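PDB 4UPK: phosphonate monoester hydrolase from Ruegeria pomeroyi, which belongs to the sulfatase family within the alkaline phosphatase clan of alpha/beta proteins. Local coordinates for residues V36-I41 and L341-A346; Q67-F72 and P371-A376. One frame throughout, in Å; residues are numbered along the deposited sequence.

Interaction 1. Residues V36-I41 and L341-A346; sequences VLFIII and LIVVTA
Phe38 reaches across to Val343 and Thr345, and with Ile40 these side chains pack closely. Its CG stands anti to the backbone N (chi1 -169°), and the ring crosses Val343 obliquely, with CD1 3.9 Å from Val343 CB. Farther along the rim, Phe38 CE1 meets Val343 CG1 and comes within 4.1 Å of Thr345 CG2, while Val343 O lies at the ring edge, in its plane. That same methyl of Thr345 also touches Ile40, whose CG1 is 3.9 Å from Thr345 CG2; these two side chains lie side by side and point the same way. Thr345 OG1 is hydrogen-bonded to Pro371 O.

The strands run parallel, 18° apart, as neighbours in the central sheet of the alpha/beta fold of the alkaline phosphatase clan. Leu37, Ile39 and Ile41 donate N-H to the carbonyls of Leu341, Val343 and Thr345 in turn; Val343 and Thr345 donate back to Leu37 and Ile39. The bond from Ile39 N to Val343 O is 2.8 Å long; the one from Thr345 N to Ile39 O stretches to 3.2 Å.

On the other face, with Leu37, Ile39, Ile41, Ile342, Val344 and Ala346, apolar side chains meet more loosely: Ile39 CB stands 4.3 Å from Val344 CG2, and Ile41 CD1 is 4.4 Å from Val344 CG1. Ala346 CB, by contrast, is 3.3 Å from Ile41 O. This is no solvent side, because every residue here is buried: helix 303-333 covers it through Val327 and Leu331 on Leu37 and Ile324 on Ile41, whereas helix 394-402 packs on Val36, Leu341 and Thr345.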
ATOM      1  N   VAL A  36     -18.296   7.524 -23.805  1.00 20.61           N
ATOM      2  CA  VAL A  36     -17.656   8.798 -23.513  1.00 19.73           C
ATOM      3  C   VAL A  36     -16.508   9.030 -24.502  1.00 21.01           C
ATOM      4  O   VAL A  36     -15.576   8.234 -24.579  1.00 20.12           O
ATOM      5  CB  VAL A  36     -17.247   9.011 -22.020  1.00 23.78           C
ATOM      6  CG1 VAL A  36     -16.646  10.409 -21.814  1.00 22.60           C
ATOM      7  CG2 VAL A  36     -18.441   8.805 -21.085  1.00 24.13           C
ATOM      8  N   LEU A  37     -16.612  10.107 -25.284  1.00 16.65           N
ATOM      9  CA  LEU A  37     -15.584  10.505 -26.235  1.00 14.66           C
ATOM     10  C   LEU A  37     -15.041  11.838 -25.771  1.00 20.33           C
ATOM     11  O   LEU A  37     -15.709  12.869 -25.883  1.00 21.10           O
ATOM     12  CB  LEU A  37     -16.081  10.560 -27.702  1.00 13.32           C
ATOM     13  CG  LEU A  37     -15.043  11.062 -28.761  1.00 14.62           C
ATOM     14  CD1 LEU A  37     -13.812  10.155 -28.836  1.00 14.17           C
ATOM     15  CD2 LEU A  37     -15.664  11.211 -30.109  1.00 11.90           C
ATOM     16  N   PHE A  38     -13.827  11.801 -25.224  1.00 17.21           N
ATOM     17  CA  PHE A  38     -13.147  12.960 -24.678  1.00 15.27           C
ATOM     18  C   PHE A  38     -11.953  13.342 -25.553  1.00 19.95           C
ATOM     19  O   PHE A  38     -10.914  12.664 -25.531  1.00 17.46           O
ATOM     20  CB  PHE A  38     -12.739  12.673 -23.219  1.00 16.17           C
ATOM     21  CG  PHE A  38     -12.240  13.831 -22.385  1.00 15.81           C
ATOM     22  CD1 PHE A  38     -12.339  15.145 -22.847  1.00 16.90           C
ATOM     23  CD2 PHE A  38     -11.720  13.616 -21.115  1.00 15.63           C
ATOM     24  CE1 PHE A  38     -11.882  16.213 -22.074  1.00 16.85           C
ATOM     25  CE2 PHE A  38     -11.261  14.682 -20.345  1.00 17.66           C
ATOM     26  CZ  PHE A  38     -11.365  15.976 -20.823  1.00 15.75           C
ATOM     27  N   ILE A  39     -12.129  14.424 -26.363  1.00 17.88           N
ATOM     28  CA  ILE A  39     -11.064  14.929 -27.238  1.00 16.84           C
ATOM     29  C   ILE A  39     -10.493  16.207 -26.641  1.00 20.13           C
ATOM     30  O   ILE A  39     -11.253  17.122 -26.307  1.00 19.82           O
ATOM     31  CB  ILE A  39     -11.450  15.148 -28.750  1.00 19.13           C
ATOM     32  CG1 ILE A  39     -12.091  13.908 -29.373  1.00 18.52           C
ATOM     33  CG2 ILE A  39     -10.213  15.637 -29.602  1.00 18.44           C
ATOM     34  CD1 ILE A  39     -12.675  14.172 -30.790  1.00 17.14           C
ATOM     35  N   ILE A  40      -9.145  16.267 -26.572  1.00 14.76           N
ATOM     36  CA  ILE A  40      -8.378  17.413 -26.118  1.00 14.03           C
ATOM     37  C   ILE A  40      -7.364  17.775 -27.205  1.00 20.11           C
ATOM     38  O   ILE A  40      -6.484  16.967 -27.547  1.00 17.98           O
ATOM     39  CB  ILE A  40      -7.707  17.223 -24.701  1.00 15.99           C
ATOM     40  CG1 ILE A  40      -8.762  16.939 -23.606  1.00 14.99           C
ATOM     41  CG2 ILE A  40      -6.824  18.452 -24.336  1.00 16.06           C
ATOM     42  CD1 ILE A  40      -8.208  16.638 -22.237  1.00 14.20           C
ATOM     43  N   ILE A  41      -7.511  18.989 -27.752  1.00 18.33           N
ATOM     44  CA  ILE A  41      -6.612  19.545 -28.757  1.00 18.01           C
ATOM     45  C   ILE A  41      -5.613  20.373 -27.930  1.00 22.70           C
ATOM     46  O   ILE A  41      -6.033  21.137 -27.074  1.00 22.15           O
ATOM     47  CB  ILE A  41      -7.376  20.415 -29.819  1.00 20.83           C
ATOM     48  CG1 ILE A  41      -8.449  19.603 -30.568  1.00 19.98           C
ATOM     49  CG2 ILE A  41      -6.407  21.068 -30.831  1.00 21.52           C
ATOM     50  CD1 ILE A  41      -9.526  20.480 -31.291  1.00 19.13           C
ATOM     51  N   LEU A 341     -21.539  10.821 -25.024  1.00 19.21           N
ATOM     52  CA  LEU A 341     -21.192  12.085 -24.409  1.00 16.95           C
ATOM     53  C   LEU A 341     -19.885  12.493 -25.100  1.00 21.81           C
ATOM     54  O   LEU A 341     -18.855  11.810 -24.950  1.00 21.64           O
ATOM     55  CB  LEU A 341     -20.991  11.964 -22.874  1.00 15.91           C
ATOM     56  CG  LEU A 341     -20.401  13.184 -22.154  1.00 17.58           C
ATOM     57  CD1 LEU A 341     -21.337  14.402 -22.230  1.00 17.59           C
ATOM     58  CD2 LEU A 341     -20.058  12.867 -20.736  1.00 13.73           C
ATOM     59  N   ILE A 342     -19.951  13.562 -25.908  1.00 18.22           N
ATOM     60  CA  ILE A 342     -18.807  14.092 -26.640  1.00 17.88           C
ATOM     61  C   ILE A 342     -18.323  15.338 -25.938  1.00 21.31           C
ATOM     62  O   ILE A 342     -19.109  16.262 -25.707  1.00 20.98           O
ATOM     63  CB  ILE A 342     -19.072  14.313 -28.168  1.00 21.02           C
ATOM     64  CG1 ILE A 342     -19.528  12.992 -28.863  1.00 22.06           C
ATOM     65  CG2 ILE A 342     -17.826  14.914 -28.863  1.00 20.54           C
ATOM     66  CD1 ILE A 342     -20.076  13.144 -30.312  1.00 33.34           C
ATOM     67  N   VAL A 343     -17.043  15.338 -25.550  1.00 17.31           N
ATOM     68  CA  VAL A 343     -16.418  16.480 -24.896  1.00 16.98           C
ATOM     69  C   VAL A 343     -15.218  16.899 -25.749  1.00 21.48           C
ATOM     70  O   VAL A 343     -14.275  16.123 -25.941  1.00 19.52           O
ATOM     71  CB  VAL A 343     -16.015  16.270 -23.405  1.00 20.27           C
ATOM     72  CG1 VAL A 343     -15.511  17.579 -22.796  1.00 19.35           C
ATOM     73  CG2 VAL A 343     -17.154  15.697 -22.567  1.00 20.11           C
ATOM     74  N   VAL A 344     -15.280  18.123 -26.285  1.00 18.27           N
ATOM     75  CA  VAL A 344     -14.197  18.676 -27.092  1.00 16.90           C
ATOM     76  C   VAL A 344     -13.740  19.973 -26.435  1.00 21.81           C
ATOM     77  O   VAL A 344     -14.553  20.870 -26.182  1.00 21.00           O
ATOM     78  CB  VAL A 344     -14.510  18.837 -28.609  1.00 19.55           C
ATOM     79  CG1 VAL A 344     -13.266  19.299 -29.384  1.00 18.19           C
ATOM     80  CG2 VAL A 344     -15.039  17.535 -29.204  1.00 19.57           C
ATOM     81  N   THR A 345     -12.434  20.057 -26.158  1.00 17.39           N
ATOM     82  CA  THR A 345     -11.813  21.221 -25.547  1.00 16.82           C
ATOM     83  C   THR A 345     -10.329  21.325 -25.961  1.00 19.91           C
ATOM     84  O   THR A 345      -9.815  20.467 -26.672  1.00 17.74           O
ATOM     85  CB  THR A 345     -11.973  21.125 -23.979  1.00 18.09           C
ATOM     86  OG1 THR A 345     -11.702  22.401 -23.388  1.00 16.78           O
ATOM     87  CG2 THR A 345     -11.103  20.028 -23.342  1.00 10.77           C
ATOM     88  N   ALA A 346      -9.651  22.376 -25.475  1.00 17.20           N
ATOM     89  CA  ALA A 346      -8.211  22.560 -25.549  1.00 16.62           C
ATOM     90  C   ALA A 346      -7.728  22.627 -24.098  1.00 22.56           C
ATOM     91  O   ALA A 346      -8.486  23.052 -23.223  1.00 23.15           O
ATOM     92  CB  ALA A 346      -7.843  23.825 -26.305  1.00 16.80           C
TER

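Interaction 2. Residues Q67-F72 and P371-A376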
ATOM      1  N   GLN A  67     -22.842  23.641 -33.586  1.00 25.40           N
ATOM      2  CA  GLN A  67     -24.191  23.878 -34.107  1.00 26.57           C
ATOM      3  C   GLN A  67     -25.194  22.795 -33.651  1.00 29.50           C
ATOM      4  O   GLN A  67     -26.384  23.080 -33.516  1.00 29.56           O
ATOM      5  CB  GLN A  67     -24.151  23.981 -35.644  1.00 28.59           C
ATOM      6  CG  GLN A  67     -24.798  25.243 -36.208  1.00 57.73           C
ATOM      7  CD  GLN A  67     -24.157  26.505 -35.688  1.00 90.93           C
ATOM      8  OE1 GLN A  67     -23.030  26.844 -36.054  1.00 91.14           O
ATOM      9  NE2 GLN A  67     -24.856  27.210 -34.800  1.00 84.04           N
ATOM     10  N   ASP A  68     -24.699  21.574 -33.389  1.00 24.68           N
ATOM     11  CA  ASP A  68     -25.505  20.450 -32.939  1.00 24.82           C
ATOM     12  C   ASP A  68     -25.300  20.158 -31.435  1.00 27.83           C
ATOM     13  O   ASP A  68     -25.699  19.097 -30.946  1.00 28.33           O
ATOM     14  CB  ASP A  68     -25.174  19.218 -33.812  1.00 26.36           C
ATOM     15  CG  ASP A  68     -26.155  18.074 -33.698  1.00 34.69           C
ATOM     16  OD1 ASP A  68     -27.379  18.336 -33.698  1.00 36.73           O
ATOM     17  OD2 ASP A  68     -25.698  16.913 -33.598  1.00 39.92           O
ATOM     18  N   ALA A  69     -24.700  21.104 -30.695  1.00 22.87           N
ATOM     19  CA  ALA A  69     -24.376  20.907 -29.274  1.00 22.12           C
ATOM     20  C   ALA A  69     -24.345  22.182 -28.446  1.00 26.37           C
ATOM     21  O   ALA A  69     -24.891  23.205 -28.858  1.00 26.25           O
ATOM     22  CB  ALA A  69     -23.038  20.177 -29.155  1.00 22.48           C
ATOM     23  N   VAL A  70     -23.698  22.108 -27.259  1.00 23.40           N
ATOM     24  CA  VAL A  70     -23.545  23.213 -26.314  1.00 22.52           C
ATOM     25  C   VAL A  70     -22.079  23.762 -26.330  1.00 25.64           C
ATOM     26  O   VAL A  70     -21.119  23.009 -26.109  1.00 23.70           O
ATOM     27  CB  VAL A  70     -24.024  22.801 -24.892  1.00 26.29           C
ATOM     28  CG1 VAL A  70     -24.003  23.988 -23.934  1.00 26.46           C
ATOM     29  CG2 VAL A  70     -25.416  22.165 -24.928  1.00 26.23           C
ATOM     30  N   SER A  71     -21.941  25.075 -26.597  1.00 21.21           N
ATOM     31  CA  SER A  71     -20.669  25.797 -26.635  1.00 20.37           C
ATOM     32  C   SER A  71     -20.530  26.670 -25.388  1.00 24.10           C
ATOM     33  O   SER A  71     -21.470  27.369 -25.023  1.00 21.91           O
ATOM     34  CB  SER A  71     -20.582  26.680 -27.878  1.00 22.83           C
ATOM     35  OG  SER A  71     -20.693  25.903 -29.058  1.00 25.00           O
ATOM     36  N   PHE A  72     -19.346  26.629 -24.749  1.00 20.95           N
ATOM     37  CA  PHE A  72     -19.022  27.366 -23.536  1.00 19.75           C
ATOM     38  C   PHE A  72     -18.037  28.470 -23.909  1.00 23.03           C
ATOM     39  O   PHE A  72     -16.865  28.197 -24.207  1.00 22.67           O
ATOM     40  CB  PHE A  72     -18.480  26.404 -22.452  1.00 20.87           C
ATOM     41  CG  PHE A  72     -19.496  25.379 -21.979  1.00 21.74           C
ATOM     42  CD1 PHE A  72     -19.744  24.222 -22.715  1.00 23.19           C
ATOM     43  CD2 PHE A  72     -20.210  25.577 -20.805  1.00 23.06           C
ATOM     44  CE1 PHE A  72     -20.684  23.283 -22.282  1.00 24.17           C
ATOM     45  CE2 PHE A  72     -21.163  24.639 -20.376  1.00 26.76           C
ATOM     46  CZ  PHE A  72     -21.391  23.495 -21.115  1.00 24.52           C
ATOM     47  N   PRO A 371     -11.586  26.672 -26.159  1.00 15.40           N
ATOM     48  CA  PRO A 371     -12.914  26.277 -26.629  1.00 15.43           C
ATOM     49  C   PRO A 371     -13.428  25.055 -25.861  1.00 18.00           C
ATOM     50  O   PRO A 371     -12.637  24.258 -25.357  1.00 17.38           O
ATOM     51  CB  PRO A 371     -12.689  25.967 -28.112  1.00 17.33           C
ATOM     52  CG  PRO A 371     -11.250  25.528 -28.195  1.00 21.20           C
ATOM     53  CD  PRO A 371     -10.528  26.317 -27.136  1.00 16.31           C
ATOM     54  N   LEU A 372     -14.761  24.934 -25.743  1.00 14.02           N
ATOM     55  CA  LEU A 372     -15.431  23.835 -25.081  1.00 13.10           C
ATOM     56  C   LEU A 372     -16.780  23.550 -25.735  1.00 18.88           C
ATOM     57  O   LEU A 372     -17.654  24.418 -25.771  1.00 16.51           O
ATOM     58  CB  LEU A 372     -15.571  24.016 -23.538  1.00 12.20           C
ATOM     59  CG  LEU A 372     -16.336  22.894 -22.792  1.00 15.83           C
ATOM     60  CD1 LEU A 372     -15.643  21.544 -22.904  1.00 15.52           C
ATOM     61  CD2 LEU A 372     -16.526  23.228 -21.356  1.00 18.75           C
ATOM     62  N   ILE A 373     -16.925  22.325 -26.269  1.00 16.15           N
ATOM     63  CA  ILE A 373     -18.148  21.863 -26.909  1.00 15.63           C
ATOM     64  C   ILE A 373     -18.513  20.578 -26.218  1.00 20.77           C
ATOM     65  O   ILE A 373     -17.679  19.673 -26.091  1.00 19.18           O
ATOM     66  CB  ILE A 373     -18.061  21.667 -28.467  1.00 18.28           C
ATOM     67  CG1 ILE A 373     -17.450  22.904 -29.204  1.00 18.50           C
ATOM     68  CG2 ILE A 373     -19.443  21.300 -29.053  1.00 17.71           C
ATOM     69  CD1 ILE A 373     -16.850  22.609 -30.612  1.00 24.03           C
ATOM     70  N   ILE A 374     -19.765  20.496 -25.753  1.00 17.53           N
ATOM     71  CA  ILE A 374     -20.257  19.294 -25.123  1.00 17.31           C
ATOM     72  C   ILE A 374     -21.550  18.866 -25.791  1.00 24.45           C
ATOM     73  O   ILE A 374     -22.514  19.632 -25.837  1.00 24.86           O
ATOM     74  CB  ILE A 374     -20.373  19.387 -23.565  1.00 19.69           C
ATOM     75  CG1 ILE A 374     -18.990  19.707 -22.907  1.00 18.15           C
ATOM     76  CG2 ILE A 374     -21.010  18.095 -22.986  1.00 19.66           C
ATOM     77  CD1 ILE A 374     -18.999  19.908 -21.344  1.00 17.71           C
ATOM     78  N   ARG A 375     -21.560  17.636 -26.318  1.00 21.82           N
ATOM     79  CA  ARG A 375     -22.761  17.053 -26.878  1.00 21.39           C
ATOM     80  C   ARG A 375     -23.142  15.863 -26.029  1.00 25.18           C
ATOM     81  O   ARG A 375     -22.324  14.983 -25.763  1.00 21.99           O
ATOM     82  CB  ARG A 375     -22.601  16.620 -28.344  1.00 19.65           C
ATOM     83  CG  ARG A 375     -23.968  16.545 -29.010  1.00 17.27           C
ATOM     84  CD  ARG A 375     -23.952  15.887 -30.357  1.00 23.94           C
ATOM     85  NE  ARG A 375     -25.311  15.752 -30.895  1.00 35.12           N
ATOM     86  CZ  ARG A 375     -26.163  14.777 -30.585  1.00 48.58           C
ATOM     87  NH1 ARG A 375     -25.821  13.836 -29.712  1.00 44.51           N
ATOM     88  NH2 ARG A 375     -27.372  14.749 -31.127  1.00 29.52           N
ATOM     89  N   ALA A 376     -24.393  15.844 -25.605  1.00 25.41           N
ATOM     90  CA  ALA A 376     -24.937  14.758 -24.819  1.00 26.72           C
ATOM     91  C   ALA A 376     -26.317  14.453 -25.368  1.00 33.50           C
ATOM     92  O   ALA A 376     -27.018  15.394 -25.751  1.00 32.97           O
ATOM     93  CB  ALA A 376     -25.036  15.177 -23.356  1.00 27.43           C
TER
HETATM   94  O   HOH W   1     -29.187  17.295 -31.925  1.00 40.10           O
HETATM   95  O   HOH W   2     -16.380  27.280 -26.680  1.00 20.06           O
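Asp68 and Arg375 form the salt bridge of this contact, with Arg375 NE 3.0 Å from Asp68 OD2. The arginine chain is extended from CG to NE, and its N-H meets the oxygen from above the carboxylate plane, bent to 143°; the two planar groups are 38° apart. Water 1 joins the same pair a second way, donating to Asp68 OD1 and accepting from Arg375 NH2. Asp68 OD2 is also hydrogen-bonded to Tyr337 OH, which gives this oxygen two partners.

Backbone bonds pair the strands antiparallel. Val70 and Ile374 exchange two, Ile374 N to Val70 O being 2.9 Å, and Phe72 N bonds Leu372 O. Beyond that bond, water 2 gives to Phe72 O and takes from Leu372 N.

Apolar packing centres on Phe72. Its CD1 lies 3.6 Å from Leu372 CD2 and its CE1 3.9 Å from Ile374 CD1, both approached obliquely, while Phe418 of helix 416-419 also touches this side chain. On the side of the sheet where helix 60-67 packs on Ile373, Ala69 CB sits 3.8 Å from Ile373 CG2. With the salt bridge at the turn from helix 60-67, strands 70-72 and 372-375 form an antiparallel pair in the mixed sheet of the sulfatase-type alpha/beta fold.

Overall arrangement
From the N terminus, strand 35-41 comes first and helix 60-67 leads into strand 70-76; neither strand meets its partner described here until some 300 residues later. Strand 340-346 then closes the first long loop through interaction 1, and strand 372-375 closes the second through interaction 2. Because the segments alternate along the chain, the two closures cross instead of nesting. They join directly where 340-346 and 372-375 run antiparallel as sheet neighbours: Ile342 N probably bonds Arg375 O, and Val344 O probably takes the N-H of Ile373. This part of the sheet thus runs in the order 35-41, 340-346, 372-375, 70-76, changing from parallel to antiparallel pairing on the way.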